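Local coordinates for protein ribokinase, putative (PDB 3B1N) that probably phosphorylates nucleosides as a ribokinase-family kinase, and binds ADP together with the nucleoside analogue mizoribine, at residues B[302-305]-B[309-312]; B[259-262]-B[266-269]; B[58-63]-B[277-282]. All coordinates share one frame; numbering follows the deposited sequence.

How the contacts relate
Followed from the N terminus, the chain first enters contact 3 at residues 58-63, where helix 49-59 ends, and closes that long loop 214 residues later at 277-282 on helix 269-284. Contact 2 is nested inside it: a short turn joining 259-262, on helix 251-264, to 266-269, which leads into helix 269-284. Contact 1 follows in series and folds the segment 309-312 back onto helix 296-307. The centres lie about 12 to 13 Å apart and all three touch: Y261 meets L60 O, P311 meets F267, and R302 and F303 meet L282 and L278. Helix 269-284 is common to this cluster of helices, and its other side faces ADP.

Contact 1. Residues B[302-305]-B[309-312]; sequences RFET and YRPK
F303 and Y309 form a T-shaped pair: the CE2-CZ side of the phenylalanine points into the face of the tyrosine, with ring centroids 5.2 Å apart and planes at 89°. The closest carbons, CZ of F303 and CZ of Y309, are 3.8 Å apart. P311 covers one face of F303, its CB standing 3.7 Å from the ring centroid and only 2° off the normal, a CH-pi contact, while CD of P311 approaches CD2 of F303 to 3.5 Å. The edge of the same ring, near its plane, meets the backbone O of Y309, which is 3.1 Å from F303 CD2. That carbonyl is buried and has no polar partner in the model; a contact from E304 CA, 3.6 Å away from Y309 O, adds a weak C-H...O approach. Y309 reaches its place because chi1, 68°, sets the ring between backbone N and carbonyl carbon, and its hydroxyl is hydrogen-bonded to T271 OG1. In this PfkB-type kinase the chain leaving helix 296-307, the last helix, doubles back over it, and F303 and Y309 both also touch R274 on helix 269-284. Toward the surface the packing gives way to a looser approach of two charged side chains, in which E304 OE1 lies against R310 CB, 3.1 Å away. E304 and R310 run side by side in the same direction, carboxylate and guanidinium planes markedly turned against each other. E304 OE1 is 4.9 Å from R310 NE, so any attraction between the opposite charges acts without direct contact.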
# COMPACT_ATOMS: atom_id res chain seq x y z
N ARG B 302 30.44 -9.86 -12.73
CA ARG B 302 29.50 -10.59 -11.93
C ARG B 302 28.82 -11.73 -12.69
O ARG B 302 28.48 -12.78 -12.12
CB ARG B 302 28.42 -9.62 -11.39
CG ARG B 302 28.88 -8.65 -10.30
CD ARG B 302 28.96 -9.35 -8.89
NE ARG B 302 27.66 -9.89 -8.40
CZ ARG B 302 26.77 -9.19 -7.70
NH1 ARG B 302 27.00 -7.91 -7.40
NH2 ARG B 302 25.64 -9.79 -7.29
N PHE B 303 28.63 -11.57 -14.02
CA PHE B 303 28.07 -12.63 -14.81
C PHE B 303 29.06 -13.82 -14.81
O PHE B 303 28.64 -14.95 -14.59
CB PHE B 303 27.83 -12.16 -16.27
CG PHE B 303 27.10 -13.17 -17.12
CD1 PHE B 303 25.72 -13.06 -17.41
CD2 PHE B 303 27.76 -14.30 -17.62
CE1 PHE B 303 25.02 -14.03 -18.16
CE2 PHE B 303 27.08 -15.26 -18.34
CZ PHE B 303 25.68 -15.15 -18.65
N GLU B 304 30.34 -13.50 -15.01
CA GLU B 304 31.39 -14.52 -14.99
C GLU B 304 31.43 -15.25 -13.65
O GLU B 304 31.50 -16.46 -13.62
CB GLU B 304 32.74 -13.87 -15.28
CG GLU B 304 32.96 -13.60 -16.73
CD GLU B 304 33.78 -14.70 -17.39
OE1 GLU B 304 34.11 -14.51 -18.58
OE2 GLU B 304 34.08 -15.73 -16.74
N THR B 305 31.36 -14.50 -12.54
CA THR B 305 31.36 -15.13 -11.21
C THR B 305 30.16 -16.03 -11.00
O THR B 305 30.29 -17.13 -10.49
CB THR B 305 31.43 -14.11 -10.11
OG1 THR B 305 32.68 -13.41 -10.23
CG2 THR B 305 31.39 -14.79 -8.75
N TYR B 309 31.09 -18.19 -17.39
CA TYR B 309 31.44 -17.83 -18.75
C TYR B 309 31.14 -16.37 -19.04
O TYR B 309 30.48 -15.70 -18.22
CB TYR B 309 30.78 -18.75 -19.78
CG TYR B 309 29.26 -18.67 -19.92
CD1 TYR B 309 28.69 -18.01 -21.03
CD2 TYR B 309 28.40 -19.27 -19.00
CE1 TYR B 309 27.29 -17.95 -21.18
CE2 TYR B 309 26.99 -19.20 -19.13
CZ TYR B 309 26.46 -18.54 -20.22
OH TYR B 309 25.08 -18.50 -20.42
N ARG B 310 31.67 -15.89 -20.16
CA ARG B 310 31.48 -14.50 -20.59
C ARG B 310 30.23 -14.41 -21.48
O ARG B 310 30.12 -15.17 -22.46
CB ARG B 310 32.72 -14.01 -21.35
CG ARG B 310 32.74 -12.51 -21.63
CD ARG B 310 34.10 -11.99 -22.19
NE ARG B 310 34.72 -12.94 -23.13
CZ ARG B 310 34.28 -13.23 -24.36
NH1 ARG B 310 33.19 -12.64 -24.86
NH2 ARG B 310 34.93 -14.12 -25.10
N PRO B 311 29.30 -13.49 -21.14
CA PRO B 311 28.05 -13.40 -21.89
C PRO B 311 28.30 -12.78 -23.26
O PRO B 311 28.74 -11.63 -23.37
CB PRO B 311 27.19 -12.46 -21.03
CG PRO B 311 28.12 -11.66 -20.25
CD PRO B 311 29.38 -12.47 -20.07
N LYS B 312 28.04 -13.57 -24.29
CA LYS B 312 28.29 -13.12 -25.64
C LYS B 312 27.11 -13.50 -26.50
O LYS B 312 26.34 -14.39 -26.14
CB LYS B 312 29.59 -13.73 -26.19
CG LYS B 312 29.54 -15.19 -26.65
CD LYS B 312 30.95 -15.65 -27.14
CE LYS B 312 30.89 -16.31 -28.53
NZ LYS B 312 32.14 -16.07 -29.36

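Contact 2. Residues B[259-262]-B[266-269]; sequences LLYG and GFDW
F267 rests one face of its ring on the backbone of G262, whose CA is 3.9 Å from the ring centroid and 25° off the normal, displaced toward the rim. The approach is close because glycine presents only its alpha carbon: F267 CG comes to 3.5 Å from G262 CA. Y261 completes this first shell, its edge directed at the F267 ring in an offset T-shaped pair with planes at 89°; the nearest atoms are CE2 of Y261 and CZ of F267, 3.9 Å apart. A chi1 of -177°, which puts CG of Y261 opposite the backbone N, carries the ring round to F267. At the other end of the contact, L259 CD1 meets the indole of W269 at its edge, 4.3 Å from CZ3, a lighter touch.

Farther out, the Y261 ring stacks on H265, and F267 also lies against A272 and L275 of the following helix as well as P311. D268, directly before helix 269-284, is its N-cap: its side chain caps a backbone N of the first turn, and OD1 also bonds to T271 OG1. The backbone fixes the bend: F267 N donates to G262 O over 2.9 Å, and G266, with positive phi, lets the chain reverse. This 6→1 bond, paired with a 5→2 bond from G266 N to the carbonyl following G262, defines the Schellman motif that ends helix 251-264.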
# COMPACT_ATOMS: atom_id res chain seq x y z
N LEU B 259 16.97 -8.98 -20.70
CA LEU B 259 16.42 -9.84 -21.76
C LEU B 259 16.44 -9.13 -23.10
O LEU B 259 16.87 -9.74 -24.10
CB LEU B 259 15.02 -10.27 -21.39
CG LEU B 259 14.63 -11.57 -22.05
CD1 LEU B 259 15.31 -12.73 -21.32
CD2 LEU B 259 13.11 -11.73 -21.98
N LEU B 260 16.00 -7.87 -23.14
CA LEU B 260 15.97 -7.10 -24.40
C LEU B 260 17.40 -6.96 -24.95
O LEU B 260 17.60 -7.08 -26.17
CB LEU B 260 15.37 -5.68 -24.20
CG LEU B 260 13.87 -5.70 -23.97
CD1 LEU B 260 13.53 -4.33 -23.40
CD2 LEU B 260 13.19 -5.90 -25.35
N TYR B 261 18.39 -6.72 -24.08
CA TYR B 261 19.77 -6.58 -24.56
C TYR B 261 20.20 -7.92 -25.18
O TYR B 261 20.81 -7.95 -26.28
CB TYR B 261 20.69 -6.24 -23.38
CG TYR B 261 22.11 -6.02 -23.81
CD1 TYR B 261 22.51 -4.78 -24.28
CD2 TYR B 261 23.03 -7.08 -23.79
CE1 TYR B 261 23.80 -4.55 -24.67
CE2 TYR B 261 24.35 -6.87 -24.20
CZ TYR B 261 24.71 -5.60 -24.64
OH TYR B 261 26.02 -5.38 -25.04
N GLY B 262 19.90 -9.03 -24.49
CA GLY B 262 20.30 -10.36 -25.00
C GLY B 262 19.62 -10.63 -26.36
O GLY B 262 20.29 -11.12 -27.30
N GLY B 266 21.59 -11.20 -30.08
CA GLY B 266 21.61 -12.63 -30.49
C GLY B 266 22.17 -13.60 -29.45
O GLY B 266 22.73 -14.65 -29.75
N PHE B 267 21.99 -13.26 -28.17
CA PHE B 267 22.28 -14.24 -27.13
C PHE B 267 21.33 -15.40 -27.29
O PHE B 267 20.17 -15.21 -27.68
CB PHE B 267 21.97 -13.61 -25.75
CG PHE B 267 23.00 -12.62 -25.25
CD1 PHE B 267 23.77 -11.85 -26.08
CD2 PHE B 267 23.15 -12.43 -23.85
CE1 PHE B 267 24.72 -10.91 -25.55
CE2 PHE B 267 24.06 -11.49 -23.34
CZ PHE B 267 24.84 -10.76 -24.17
N ASP B 268 21.77 -16.62 -26.92
CA ASP B 268 20.85 -17.71 -26.78
C ASP B 268 19.94 -17.48 -25.56
O ASP B 268 20.23 -16.59 -24.72
CB ASP B 268 21.54 -19.08 -26.79
CG ASP B 268 22.54 -19.26 -25.69
OD1 ASP B 268 22.45 -18.61 -24.65
OD2 ASP B 268 23.46 -20.12 -25.85
N TRP B 269 18.83 -18.19 -25.50
CA TRP B 269 17.87 -17.96 -24.39
C TRP B 269 18.50 -18.22 -23.05
O TRP B 269 18.25 -17.50 -22.08
CB TRP B 269 16.62 -18.81 -24.55
CG TRP B 269 15.69 -18.26 -25.58
CD1 TRP B 269 15.26 -18.89 -26.72
CD2 TRP B 269 15.09 -16.97 -25.59
NE1 TRP B 269 14.41 -18.07 -27.44
CE2 TRP B 269 14.25 -16.90 -26.74
CE3 TRP B 269 15.12 -15.89 -24.71
CZ2 TRP B 269 13.51 -15.74 -27.07
CZ3 TRP B 269 14.37 -14.76 -25.02
CH2 TRP B 269 13.57 -14.69 -26.20

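Contact 3. Residues B[58-63]-B[277-282]. With ADP (adenosine-5'-diphosphate), chain G.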
# COMPACT_ATOMS: atom_id res chain seq x y z
N ASN B 58 20.11 0.77 -20.75
CA ASN B 58 21.15 1.80 -20.82
C ASN B 58 22.39 1.43 -20.02
O ASN B 58 23.55 1.67 -20.46
CB ASN B 58 20.55 3.15 -20.36
CG ASN B 58 21.44 4.32 -20.69
OD1 ASN B 58 21.74 4.55 -21.88
ND2 ASN B 58 21.87 5.04 -19.68
N LEU B 59 22.21 0.82 -18.84
CA LEU B 59 23.38 0.34 -18.07
C LEU B 59 24.17 -0.67 -18.88
O LEU B 59 25.40 -0.76 -18.72
CB LEU B 59 22.91 -0.38 -16.80
CG LEU B 59 22.42 0.47 -15.65
CD1 LEU B 59 21.89 -0.48 -14.57
CD2 LEU B 59 23.52 1.38 -15.08
N LEU B 60 23.49 -1.44 -19.71
CA LEU B 60 24.17 -2.52 -20.49
C LEU B 60 24.84 -1.94 -21.76
O LEU B 60 25.56 -2.66 -22.47
CB LEU B 60 23.22 -3.63 -20.83
CG LEU B 60 22.79 -4.48 -19.61
CD1 LEU B 60 21.53 -5.26 -19.87
CD2 LEU B 60 24.01 -5.43 -19.25
N GLY B 61 24.64 -0.65 -21.99
CA GLY B 61 25.18 -0.00 -23.21
C GLY B 61 24.27 -0.14 -24.43
O GLY B 61 24.72 0.09 -25.57
N GLY B 62 22.99 -0.47 -24.24
CA GLY B 62 22.02 -0.55 -25.33
C GLY B 62 21.46 0.85 -25.60
O GLY B 62 21.76 1.77 -24.87
N ASP B 63 20.68 0.99 -26.68
CA ASP B 63 20.17 2.28 -27.11
C ASP B 63 18.67 2.26 -26.87
O ASP B 63 17.93 1.75 -27.66
CB ASP B 63 20.44 2.48 -28.60
CG ASP B 63 20.02 3.86 -29.10
OD1 ASP B 63 19.53 4.67 -28.29
OD2 ASP B 63 20.21 4.15 -30.31
N SER B 277 18.45 -12.30 -15.26
CA SER B 277 18.46 -12.76 -13.87
C SER B 277 19.50 -11.99 -13.05
O SER B 277 19.22 -11.49 -11.93
CB SER B 277 18.77 -14.24 -13.88
OG SER B 277 18.71 -14.71 -12.55
N LEU B 278 20.68 -11.79 -13.65
CA LEU B 278 21.71 -10.99 -12.99
C LEU B 278 21.24 -9.57 -12.77
O LEU B 278 21.41 -9.02 -11.66
CB LEU B 278 23.01 -10.99 -13.79
CG LEU B 278 24.09 -10.06 -13.31
CD1 LEU B 278 24.55 -10.39 -11.91
CD2 LEU B 278 25.27 -10.14 -14.29
N MET B 279 20.63 -8.95 -13.78
CA MET B 279 20.17 -7.55 -13.56
C MET B 279 19.15 -7.47 -12.42
O MET B 279 19.23 -6.51 -11.64
CB MET B 279 19.57 -7.02 -14.86
CG MET B 279 20.63 -6.89 -16.02
SD MET B 279 21.96 -5.76 -15.72
CE MET B 279 21.15 -4.16 -15.99
N GLY B 280 18.24 -8.44 -12.33
CA GLY B 280 17.29 -8.50 -11.22
C GLY B 280 18.00 -8.53 -9.88
O GLY B 280 17.60 -7.83 -8.90
N ALA B 281 19.05 -9.33 -9.79
CA ALA B 281 19.84 -9.40 -8.52
C ALA B 281 20.62 -8.18 -8.21
O ALA B 281 20.79 -7.84 -7.02
CB ALA B 281 20.76 -10.64 -8.54
N LEU B 282 21.15 -7.50 -9.22
CA LEU B 282 21.90 -6.27 -8.92
C LEU B 282 20.96 -5.17 -8.45
O LEU B 282 21.28 -4.38 -7.57
CB LEU B 282 22.68 -5.80 -10.15
CG LEU B 282 23.65 -6.84 -10.67
CD1 LEU B 282 24.22 -6.39 -11.99
CD2 LEU B 282 24.79 -6.96 -9.61
PB ADP G . 8.53 -8.65 -10.64
O1B ADP G . 7.38 -9.16 -9.78
O2B ADP G . 8.05 -8.44 -12.05
O3B ADP G . 9.39 -7.52 -10.19
PA ADP G . 10.17 -11.04 -9.87
O1A ADP G . 9.90 -10.77 -8.39
O2A ADP G . 9.75 -12.35 -10.47
O3A ADP G . 9.53 -9.97 -10.83
O5' ADP G . 11.71 -10.79 -9.95
C5' ADP G . 12.28 -10.77 -11.27
C4' ADP G . 13.68 -11.36 -11.33
O4' ADP G . 14.55 -10.60 -10.46
C3' ADP G . 13.77 -12.82 -10.82
O3' ADP G . 13.41 -13.75 -11.85
C2' ADP G . 15.20 -12.86 -10.33
O2' ADP G . 16.09 -13.10 -11.44
C1' ADP G . 15.46 -11.47 -9.81
N9 ADP G . 15.14 -11.44 -8.35
C8 ADP G . 13.96 -11.11 -7.73
N7 ADP G . 14.09 -11.27 -6.37
C5 ADP G . 15.30 -11.75 -6.15
C6 ADP G . 16.04 -12.17 -4.97
N6 ADP G . 15.43 -12.07 -3.76
N1 ADP G . 17.28 -12.62 -5.12
C2 ADP G . 17.88 -12.71 -6.33
N3 ADP G . 17.25 -12.33 -7.45
C4 ADP G . 16.00 -11.88 -7.43
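L59, L60 and M279 meet without any flat group between them; the planar system of this site is the adenine of ADP, on the far side of helix 269-284. There A281 CB comes to 4.0 Å from adenine N3, well displaced from the ring plane, while V240 in turn touches A281. Such a pairing of a helix with the nucleotide fits the ribokinase (PfkB) fold, in which ADP lies in a pocket beside the central sheet. S277 OG accepts a rather long hydrogen bond from ADP O2', 3.3 Å, and is also hydrogen-bonded to P238 O. G280 lacks a side chain precisely where the ribose sits close: its CA is 3.5 Å from ADP O4'.

The opposite flank of the helix carries M279, whose contact with the leucines is purely apolar. Its chain bends at chi2 (-63°) and again at chi3 (-76°), which turns the methyl toward the end of helix 49-59. L60 and M279 reach toward each other tip to tip, whereas L59 arrives at an angle to the methionine. Y292 touches both L59 and M279, and A254 covers M279 from helix 251-264. The leucines sit where helix 49-59 ends, and G61, at positive phi with G61 N bonded to N58 O, closes it in a Schellman motif. The methyl CE of M279 ends up 4.0 Å from both L59 CD1 and L60 CG.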